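Local coordinates for protein OLD nuclease (Thermus scotoductus, PDB 6P74) that degrades linear and supercoiled double-stranded DNA from 5' to 3' with divalent metal ions and has a DNA-stimulated ATPase activity, at residues A385-N390 against I499-D504. Numbering follows the deposited sequence.
Sequences ALQLFN and ILKTVD
Q387 meets L500 with the aliphatic part of its side chain. The two side chains pass each other in opposite directions. Q387 CG lies 4.0 Å from L500 CD1, and Q387 CB is at 4.1 Å from the same methyl. Q387 CG stands anti to the backbone N (chi1 171°), and the chain then bends at chi2 (64°). The bend turns the amide away from L500 and along its own helix, where NE2 meets K501. The side chains of Q387 and K501, the latter extended beyond CG, cross at about a right angle. Q387 NE2 is 3.8 Å from K501 CG, a van der Waals contact with a methylene. The polar partner of Q387 NE2 is Q391 OE1, one turn further along the same helix. That hydrogen bond ties the amide back to its own helix. Q391 also donates through NE2 to the carbonyl oxygen of L500, so it links the two helices.

Both helices belong to the Toprim domain, the nuclease part of this OLD protein. Helix 379-391 follows strand 372-376 of its parallel sheet. The residues inferred to bind the metals include D381, in the first turn of this helix. Helix 493-501 lies beside helix 379-391. Between 385-390 and 499-504 the CA atoms of L388 and L500 come nearest, 7.3 Å apart.

L388 adds the second apolar touch. Its CD2 reaches L500 CD2 at 4.2 Å, and the two side chains cross nearly at right angles. L500 thus places one methyl against Q387 and the other against L388. Both leucines are buried: F515 and I519 of helix 513-523 also pack on L388, and L483 packs on L500.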
loop_
_atom_site.group_PDB
_atom_site.type_symbol
_atom_site.label_atom_id
_atom_site.label_comp_id
_atom_site.label_asym_id
_atom_site.label_seq_id
_atom_site.Cartn_x
_atom_site.Cartn_y
_atom_site.Cartn_z
ATOM N N ALA A 385 42.789 -6.290 -5.881
ATOM C CA ALA A 385 41.902 -6.320 -4.725
ATOM C C ALA A 385 40.985 -7.548 -4.753
ATOM O O ALA A 385 40.941 -8.333 -3.792
ATOM C CB ALA A 385 41.093 -5.020 -4.660
ATOM N N LEU A 386 40.265 -7.750 -5.859
ATOM C CA LEU A 386 39.285 -8.837 -5.913
ATOM C C LEU A 386 39.946 -10.204 -5.819
ATOM O O LEU A 386 39.367 -11.132 -5.244
ATOM C CB LEU A 386 38.432 -8.737 -7.187
ATOM C CG LEU A 386 37.477 -7.536 -7.269
ATOM C CD1 LEU A 386 36.836 -7.425 -8.649
ATOM C CD2 LEU A 386 36.384 -7.618 -6.210
ATOM N N GLN A 387 41.150 -10.357 -6.361
ATOM C CA GLN A 387 41.848 -11.620 -6.179
ATOM C C GLN A 387 42.254 -11.807 -4.714
ATOM O O GLN A 387 42.180 -12.920 -4.182
ATOM C CB GLN A 387 43.057 -11.689 -7.118
ATOM C CG GLN A 387 43.970 -12.866 -6.863
ATOM C CD GLN A 387 43.272 -14.194 -7.131
ATOM O OE1 GLN A 387 42.394 -14.273 -7.991
ATOM N NE2 GLN A 387 43.649 -15.238 -6.384
ATOM N N LEU A 388 42.636 -10.730 -4.023
ATOM C CA LEU A 388 42.977 -10.892 -2.608
ATOM C C LEU A 388 41.739 -11.201 -1.778
ATOM O O LEU A 388 41.791 -12.054 -0.884
ATOM C CB LEU A 388 43.697 -9.656 -2.069
ATOM C CG LEU A 388 45.167 -9.624 -2.484
ATOM C CD1 LEU A 388 45.785 -8.260 -2.274
ATOM C CD2 LEU A 388 45.945 -10.715 -1.733
ATOM N N PHE A 389 40.619 -10.525 -2.058
ATOM C CA PHE A 389 39.360 -10.918 -1.432
ATOM C C PHE A 389 39.165 -12.418 -1.549
ATOM O O PHE A 389 38.846 -13.104 -0.570
ATOM C CB PHE A 389 38.174 -10.207 -2.080
ATOM C CG PHE A 389 37.849 -8.854 -1.494
ATOM C CD1 PHE A 389 36.999 -8.741 -0.413
ATOM C CD2 PHE A 389 38.354 -7.692 -2.065
ATOM C CE1 PHE A 389 36.670 -7.498 0.103
ATOM C CE2 PHE A 389 38.024 -6.441 -1.560
ATOM C CZ PHE A 389 37.188 -6.347 -0.474
ATOM N N ASN A 390 39.362 -12.945 -2.757
ATOM C CA ASN A 390 39.144 -14.363 -2.997
ATOM C C ASN A 390 40.114 -15.218 -2.174
ATOM O O ASN A 390 39.749 -16.289 -1.672
ATOM C CB ASN A 390 39.272 -14.633 -4.499
ATOM C CG ASN A 390 38.892 -16.051 -4.881
ATOM O OD1 ASN A 390 37.718 -16.419 -4.838
ATOM N ND2 ASN A 390 39.879 -16.843 -5.276
ATOM N N ILE A 499 50.819 -14.123 -9.668
ATOM C CA ILE A 499 51.709 -13.560 -8.654
ATOM C C ILE A 499 51.058 -13.639 -7.280
ATOM O O ILE A 499 51.634 -14.188 -6.333
ATOM C CB ILE A 499 52.100 -12.115 -9.006
ATOM C CG1 ILE A 499 53.087 -12.112 -10.181
ATOM C CG2 ILE A 499 52.699 -11.436 -7.804
ATOM C CD1 ILE A 499 53.257 -10.732 -10.822
ATOM N N LEU A 500 49.836 -13.108 -7.156
ATOM C CA LEU A 500 49.188 -13.053 -5.849
ATOM C C LEU A 500 48.925 -14.435 -5.281
ATOM O O LEU A 500 48.871 -14.608 -4.058
ATOM C CB LEU A 500 47.882 -12.281 -5.949
ATOM C CG LEU A 500 48.106 -10.790 -6.074
ATOM C CD1 LEU A 500 46.793 -10.079 -6.382
ATOM C CD2 LEU A 500 48.749 -10.298 -4.795
ATOM N N LYS A 501 48.736 -15.427 -6.142
ATOM C CA LYS A 501 48.519 -16.775 -5.640
ATOM C C LYS A 501 49.745 -17.343 -4.922
ATOM O O LYS A 501 49.596 -18.298 -4.152
ATOM C CB LYS A 501 48.081 -17.701 -6.788
ATOM C CG LYS A 501 46.625 -17.507 -7.251
ATOM C CD LYS A 501 46.241 -18.494 -8.354
ATOM C CE LYS A 501 44.862 -18.179 -8.919
ATOM N NZ LYS A 501 44.493 -19.064 -10.070
ATOM N N THR A 502 50.945 -16.788 -5.136
ATOM C CA THR A 502 52.121 -17.284 -4.414
ATOM C C THR A 502 52.346 -16.570 -3.084
ATOM O O THR A 502 53.247 -16.961 -2.335
ATOM C CB THR A 502 53.400 -17.150 -5.258
ATOM O OG1 THR A 502 53.696 -15.756 -5.445
ATOM C CG2 THR A 502 53.241 -17.820 -6.615
ATOM N N VAL A 503 51.535 -15.543 -2.810
ATOM C CA VAL A 503 51.647 -14.758 -1.545
ATOM C C VAL A 503 50.888 -15.498 -0.437
ATOM O O VAL A 503 49.990 -16.297 -0.767
ATOM C CB VAL A 503 51.119 -13.321 -1.724
ATOM C CG1 VAL A 503 51.202 -12.524 -0.431
ATOM C CG2 VAL A 503 51.836 -12.593 -2.850
ATOM N N ASP A 504 51.244 -15.233 0.824
ATOM C CA ASP A 504 50.582 -15.889 1.986
ATOM C C ASP A 504 49.787 -14.838 2.773
ATOM O O ASP A 504 50.406 -14.106 3.571
ATOM C CB ASP A 504 51.600 -16.613 2.871
ATOM C CG ASP A 504 51.087 -16.891 4.274
ATOM O OD1 ASP A 504 49.857 -17.005 4.436
ATOM O OD2 ASP A 504 51.924 -16.992 5.193
#